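Side-chain contacts in carbon dioxide concentrating mechanism protein CcmK (Synechococcus elongatus, PDB 4OX6), which probably forms hexameric tiles of the carboxysome shell, the protein coat that encloses RuBisCO and carbonic anhydrase in this cyanobacterium: residues G21-K26 with A74-A79; R43-S48 with P110-Y115; V47-M50 with R56-V59. All coordinates share one frame; numbering follows the deposited sequence.

The three contacts sample one four-stranded antiparallel sheet in different ways. Contact 3 joins strands 45-53 and 56-63 within the sheet and is the only one held across its segments by backbone hydrogen bonds; it also buries the most surface. Contact 1 packs L23 and T25 of strand 19-26 on a helix by van der Waals contact, on the face covered by helices 28-39 and 65-81. Contact 2 lies furthest from the centre of the chain, where a loop near the C-terminus covers the start of strand 45-53. All three are buried; contacts 2 and 3 meet the third subunit, contact 1 chiefly the second, and contact 3 meets contact 1 through the E24-R56 salt bridge.

Contact 1: residues G21-K26 with A74-A79; sequences GSLETK and AGIEAA
L23 drives one methyl into the side of the helix, and most of the contact follows from that single approach. Its CD1 lies 3.6 Å from both G75 C and I76 N, so the methyl rests against the peptide link between those two residues. Because G75 has no side chain, the methyl can come this close to the helix backbone. L23 gets there by an extended first torsion, CG standing opposite the backbone N (chi1 179°). Beside it, I76 CG1 closes in on the same methyl, L23 CD1, at 4.0 Å and flanks it.

One helical turn further on, A79 meets T25. The two touch methyl to methyl, T25 CG2 lying 3.7 Å from A79 CB. The rotation of T25 (chi1 60°) separates its two branches: OG1 bonds G27 O just beyond the strand, while CG2 faces A79. No hydrogen bond crosses the interface.

The strand and helix segments run almost parallel, 4° apart, with axes 9.7 Å from each other at closest approach. This is the helix-on-sheet layer of the α/β BMC fold, with helix 65-81 lying along strand 19-26. Helix 65-81 shares this face of the sheet with helix 28-39, whose I31 and A34 also touch L23, while I76 also touches L87 and W90 of strand 86-93.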
# COMPACT_ATOMS: atom_id res chain seq x y z
N GLY A 21 -19.32 10.72 12.20
CA GLY A 21 -19.70 10.45 10.82
C GLY A 21 -18.42 10.15 10.05
O GLY A 21 -17.40 10.83 10.24
N SER A 22 -18.50 9.14 9.18
CA SER A 22 -17.36 8.79 8.32
C SER A 22 -17.89 8.58 6.94
O SER A 22 -18.85 7.91 6.72
CB SER A 22 -16.69 7.54 8.84
OG SER A 22 -15.48 7.23 8.14
N LEU A 23 -17.19 9.20 5.99
CA LEU A 23 -17.52 9.15 4.58
C LEU A 23 -16.31 8.80 3.75
O LEU A 23 -15.26 9.38 3.98
CB LEU A 23 -18.13 10.52 4.17
CG LEU A 23 -18.54 10.70 2.71
CD1 LEU A 23 -19.60 11.83 2.60
CD2 LEU A 23 -17.41 11.10 1.78
N GLU A 24 -16.47 7.88 2.80
CA GLU A 24 -15.33 7.38 2.01
C GLU A 24 -15.62 7.53 0.52
O GLU A 24 -16.72 7.22 0.05
CB GLU A 24 -15.07 5.90 2.37
CG GLU A 24 -13.88 5.25 1.69
CD GLU A 24 -13.56 3.93 2.30
OE1 GLU A 24 -13.51 3.84 3.54
OE2 GLU A 24 -13.28 2.98 1.52
N THR A 25 -14.63 8.06 -0.19
CA THR A 25 -14.63 8.25 -1.66
C THR A 25 -13.52 7.48 -2.32
O THR A 25 -12.52 7.12 -1.68
CB THR A 25 -14.44 9.74 -2.05
OG1 THR A 25 -13.20 10.21 -1.55
CG2 THR A 25 -15.54 10.61 -1.47
N LYS A 26 -13.68 7.25 -3.62
CA LYS A 26 -12.55 6.93 -4.46
C LYS A 26 -12.08 8.23 -5.08
O LYS A 26 -12.84 8.96 -5.75
CB LYS A 26 -12.91 5.89 -5.53
CG LYS A 26 -11.70 5.38 -6.32
CD LYS A 26 -12.01 4.21 -7.21
CE LYS A 26 -12.02 2.91 -6.43
NZ LYS A 26 -10.63 2.37 -6.37
N ALA A 74 -24.49 17.05 3.13
CA ALA A 74 -23.70 17.95 2.26
C ALA A 74 -22.47 17.25 1.74
O ALA A 74 -22.08 17.48 0.58
CB ALA A 74 -23.33 19.19 3.03
N GLY A 75 -21.80 16.45 2.57
CA GLY A 75 -20.61 15.75 2.12
C GLY A 75 -20.95 14.75 1.00
O GLY A 75 -20.18 14.60 0.05
N ILE A 76 -22.05 14.01 1.11
CA ILE A 76 -22.48 13.06 0.12
C ILE A 76 -22.70 13.75 -1.20
O ILE A 76 -22.18 13.29 -2.26
CB ILE A 76 -23.77 12.33 0.60
CG1 ILE A 76 -23.47 11.29 1.72
CG2 ILE A 76 -24.47 11.68 -0.60
CD1 ILE A 76 -24.66 10.77 2.45
N GLU A 77 -23.37 14.88 -1.18
CA GLU A 77 -23.63 15.60 -2.42
C GLU A 77 -22.33 16.11 -3.02
O GLU A 77 -22.11 16.01 -4.24
CB GLU A 77 -24.59 16.74 -2.17
CG GLU A 77 -25.96 16.18 -1.82
CD GLU A 77 -26.48 15.11 -2.85
OE1 GLU A 77 -26.52 15.41 -4.06
OE2 GLU A 77 -26.80 13.95 -2.46
N ALA A 78 -21.44 16.66 -2.20
CA ALA A 78 -20.19 17.21 -2.73
C ALA A 78 -19.31 16.14 -3.33
O ALA A 78 -18.66 16.39 -4.39
CB ALA A 78 -19.46 17.95 -1.62
N ALA A 79 -19.26 14.96 -2.71
CA ALA A 79 -18.49 13.87 -3.26
C ALA A 79 -18.98 13.46 -4.63
O ALA A 79 -18.18 13.33 -5.60
CB ALA A 79 -18.50 12.70 -2.32

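Contact 2: residues R43-S48 with P110-Y115; sequences RITIVS and PEVEQY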
# COMPACT_ATOMS: atom_id res chain seq x y z
N ARG A 43 -22.44 22.29 12.70
CA ARG A 43 -21.50 22.49 13.75
C ARG A 43 -20.81 21.16 14.02
O ARG A 43 -21.16 20.39 14.92
CB ARG A 43 -22.18 23.02 15.03
CG ARG A 43 -21.19 23.34 16.10
CD ARG A 43 -21.84 24.00 17.29
NE ARG A 43 -20.83 24.56 18.18
CZ ARG A 43 -21.09 25.48 19.10
NH1 ARG A 43 -22.33 25.96 19.23
NH2 ARG A 43 -20.12 25.93 19.89
N ILE A 44 -19.81 20.87 13.21
CA ILE A 44 -18.99 19.68 13.29
C ILE A 44 -17.50 20.02 13.22
O ILE A 44 -17.16 21.14 12.77
CB ILE A 44 -19.41 18.62 12.22
CG1 ILE A 44 -19.08 19.03 10.78
CG2 ILE A 44 -20.93 18.32 12.32
CD1 ILE A 44 -17.62 18.86 10.31
N THR A 45 -16.67 19.10 13.66
CA THR A 45 -15.21 19.22 13.57
C THR A 45 -14.73 18.05 12.70
O THR A 45 -15.11 16.87 12.96
CB THR A 45 -14.54 19.11 14.95
OG1 THR A 45 -15.12 20.10 15.84
CG2 THR A 45 -13.08 19.41 14.88
N ILE A 46 -13.88 18.34 11.70
CA ILE A 46 -13.19 17.29 10.97
C ILE A 46 -12.00 16.92 11.85
O ILE A 46 -11.22 17.77 12.25
CB ILE A 46 -12.67 17.82 9.64
CG1 ILE A 46 -13.77 18.39 8.75
CG2 ILE A 46 -12.03 16.66 8.87
CD1 ILE A 46 -13.22 19.34 7.60
N VAL A 47 -11.91 15.65 12.22
CA VAL A 47 -10.86 15.17 13.13
C VAL A 47 -9.72 14.43 12.48
O VAL A 47 -8.64 14.44 13.02
CB VAL A 47 -11.45 14.35 14.31
CG1 VAL A 47 -12.39 15.29 15.16
CG2 VAL A 47 -12.21 13.11 13.85
N SER A 48 -9.97 13.74 11.39
CA SER A 48 -8.97 12.88 10.79
C SER A 48 -9.39 12.43 9.41
O SER A 48 -10.56 12.57 9.01
CB SER A 48 -8.71 11.62 11.66
OG SER A 48 -9.89 10.85 11.72
N PRO A 110 -4.85 17.56 19.08
CA PRO A 110 -4.57 18.94 19.50
C PRO A 110 -4.57 19.93 18.31
O PRO A 110 -4.81 21.10 18.61
CB PRO A 110 -3.18 18.86 20.16
CG PRO A 110 -2.58 17.60 19.64
CD PRO A 110 -3.75 16.63 19.40
N GLU A 111 -4.41 19.48 17.07
CA GLU A 111 -4.41 20.40 15.95
C GLU A 111 -5.80 20.90 15.58
O GLU A 111 -5.93 21.91 14.86
CB GLU A 111 -3.71 19.81 14.71
CG GLU A 111 -3.35 20.91 13.66
CD GLU A 111 -2.33 20.45 12.61
OE1 GLU A 111 -2.39 20.97 11.47
OE2 GLU A 111 -1.46 19.60 12.93
N VAL A 112 -6.86 20.27 16.08
CA VAL A 112 -8.19 20.73 15.72
C VAL A 112 -8.89 21.43 16.89
O VAL A 112 -10.00 21.99 16.72
CB VAL A 112 -9.06 19.62 15.11
CG1 VAL A 112 -8.38 18.99 13.91
CG2 VAL A 112 -9.44 18.56 16.19
N GLU A 113 -8.20 21.52 18.04
CA GLU A 113 -8.78 22.21 19.20
C GLU A 113 -9.14 23.65 18.86
O GLU A 113 -10.20 24.17 19.25
CB GLU A 113 -7.83 22.12 20.41
CG GLU A 113 -8.39 22.69 21.73
CD GLU A 113 -9.49 21.85 22.36
OE1 GLU A 113 -9.76 20.71 21.89
OE2 GLU A 113 -10.10 22.35 23.33
N GLN A 114 -8.28 24.32 18.09
CA GLN A 114 -8.48 25.73 17.77
C GLN A 114 -9.75 25.99 16.95
O GLN A 114 -10.20 27.15 16.86
CB GLN A 114 -7.26 26.27 17.01
CG GLN A 114 -6.99 25.57 15.60
CD GLN A 114 -5.58 25.78 15.11
OE1 GLN A 114 -4.79 24.81 14.93
NE2 GLN A 114 -5.23 27.02 14.86
N TYR A 115 -10.28 24.94 16.32
CA TYR A 115 -11.49 25.05 15.47
C TYR A 115 -12.74 24.55 16.21
O TYR A 115 -13.84 24.58 15.65
CB TYR A 115 -11.29 24.29 14.13
CG TYR A 115 -10.13 24.89 13.40
CD1 TYR A 115 -10.14 26.24 13.05
CD2 TYR A 115 -8.98 24.14 13.11
CE1 TYR A 115 -9.03 26.85 12.41
CE2 TYR A 115 -7.86 24.76 12.47
CZ TYR A 115 -7.90 26.09 12.12
OH TYR A 115 -6.79 26.71 11.54
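Beside the meeting of V112 with T45 stands the one aromatic group of this contact, the ring of Y115. The CG of Q114 sits 3.3 Å above one face of that ring, displaced toward the rim. Although the CB of Y115 is directed at strand 45-53, its end leads away from the strand, and Y115 packs on E98 of the third subunit.

The touching itself falls to V112. Its CG2 lies 4.0 Å from T45 CG2, and the two short branched side chains cross obliquely. The other methyl, V112 CG1, comes to 3.5 Å from I46 O, a van der Waals contact with the carbonyl oxygen. This division of labour comes from the first torsion of V112 (chi1 -56°), which sets CG1 opposite its own carbonyl carbon and holds CG2 between the backbone N and that carbon. T45 answers with CG2 opposite its backbone N.

In the βαββαβ topology of the BMC domain, strand 45-53 lies at one border of the sheet within the chain, and here the polypeptide following helix 98-103 comes back to cover its beginning. The loop is closed locally by a hydrogen bond from Y115 N to V112 O, 3.0 Å long. F108 also packs against T45. A neighbouring copy completes the surroundings: N99 of the third subunit accepts a hydrogen bond from I46 N through its OD1, and V103 of that subunit packs on V112.

Contact 3: residues V47-M50 with R56-V59; sequences VSYM and RFAV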
# COMPACT_ATOMS: atom_id res chain seq x y z
N VAL A 47 -11.91 15.65 12.22
CA VAL A 47 -10.86 15.17 13.13
C VAL A 47 -9.72 14.43 12.48
O VAL A 47 -8.64 14.44 13.02
CB VAL A 47 -11.45 14.35 14.31
CG1 VAL A 47 -12.39 15.29 15.16
CG2 VAL A 47 -12.21 13.11 13.85
N SER A 48 -9.97 13.74 11.39
CA SER A 48 -8.97 12.88 10.79
C SER A 48 -9.39 12.43 9.41
O SER A 48 -10.56 12.57 9.01
CB SER A 48 -8.71 11.62 11.66
OG SER A 48 -9.89 10.85 11.72
N TYR A 49 -8.45 11.84 8.68
CA TYR A 49 -8.73 11.13 7.44
C TYR A 49 -7.93 9.85 7.43
O TYR A 49 -6.93 9.75 8.08
CB TYR A 49 -8.54 11.95 6.16
CG TYR A 49 -7.13 12.11 5.71
CD1 TYR A 49 -6.26 12.96 6.36
CD2 TYR A 49 -6.64 11.35 4.67
CE1 TYR A 49 -4.92 13.08 5.96
CE2 TYR A 49 -5.32 11.49 4.25
CZ TYR A 49 -4.46 12.30 4.92
OH TYR A 49 -3.15 12.39 4.49
N MET A 50 -8.45 8.89 6.68
CA MET A 50 -7.86 7.57 6.50
C MET A 50 -7.52 7.33 5.01
O MET A 50 -8.39 7.46 4.11
CB MET A 50 -8.89 6.54 6.98
CG MET A 50 -8.50 5.06 6.72
SD MET A 50 -6.90 4.59 7.43
CE MET A 50 -7.38 4.64 9.16
N ARG A 56 -8.82 5.07 -2.22
CA ARG A 56 -9.98 5.44 -1.41
C ARG A 56 -9.50 6.14 -0.19
O ARG A 56 -8.46 5.82 0.41
CB ARG A 56 -10.80 4.19 -1.10
CG ARG A 56 -11.58 3.71 -2.31
CD ARG A 56 -12.19 2.31 -2.23
NE ARG A 56 -13.15 2.22 -1.15
CZ ARG A 56 -14.20 1.40 -1.14
NH1 ARG A 56 -14.44 0.63 -2.19
NH2 ARG A 56 -14.98 1.33 -0.08
N PHE A 57 -10.32 7.12 0.23
CA PHE A 57 -10.01 7.93 1.42
C PHE A 57 -11.28 8.13 2.23
O PHE A 57 -12.36 8.37 1.65
CB PHE A 57 -9.56 9.33 0.97
CG PHE A 57 -8.23 9.33 0.25
CD1 PHE A 57 -8.16 9.17 -1.11
CD2 PHE A 57 -7.06 9.53 0.96
CE1 PHE A 57 -6.95 9.11 -1.77
CE2 PHE A 57 -5.82 9.51 0.32
CZ PHE A 57 -5.78 9.29 -1.03
N ALA A 58 -11.18 8.06 3.56
CA ALA A 58 -12.32 8.36 4.41
C ALA A 58 -12.03 9.59 5.23
O ALA A 58 -10.91 9.81 5.69
CB ALA A 58 -12.63 7.18 5.32
N VAL A 59 -13.05 10.42 5.44
CA VAL A 59 -12.96 11.58 6.34
C VAL A 59 -13.87 11.32 7.53
O VAL A 59 -14.98 10.81 7.37
CB VAL A 59 -13.33 12.91 5.64
CG1 VAL A 59 -14.74 12.95 5.06
CG2 VAL A 59 -13.10 14.11 6.58
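M50 and A58 face each other as an antiparallel hydrogen-bonded pair, on strand segments whose directions differ by 166° and whose axes come within 4.6 Å. Each residue both gives and takes: M50 N donates to A58 O at 2.8 Å, and A58 N returns a bond to M50 O at 2.9 Å. Each oxygen is approached by a CA-H group as well, A58 O from Y49 CA at 3.1 Å and M50 O from F57 CA at 3.2 Å. Each carbonyl oxygen thus has one hydrogen bond and a weaker CA-H contact. The next pair, Y49 with V59, is the non-hydrogen-bonded kind.

The side chains divide between the two faces of the sheet. On one, Y49 and F57 sit diagonally across the strands, side by side and pointing the same way; their rings meet at the edges, Y49 CD2 lying 4.2 Å from F57 CD2. The CG of Y49 stands between its own backbone N and carbonyl carbon (chi1 79°), a rotation that brings the ring alongside F57. On the other face M50 CB and A58 CB are 4.1 Å apart, beyond which the methionine chain bends at its next two torsions and carries its end away from A58, while M50 also packs on Y49 of the second subunit.

Subunit contacts continue on the aromatic side, where F104 of the third subunit stacks on the Y49 ring. The two segments belong to the hairpin of strands 45-53 and 56-63. Strand 19-26 flanks it through backbone bonds to F57 and V59 and the salt bridge from E24 to R56, and helix 28-39 packs its I31 against F57 and V59.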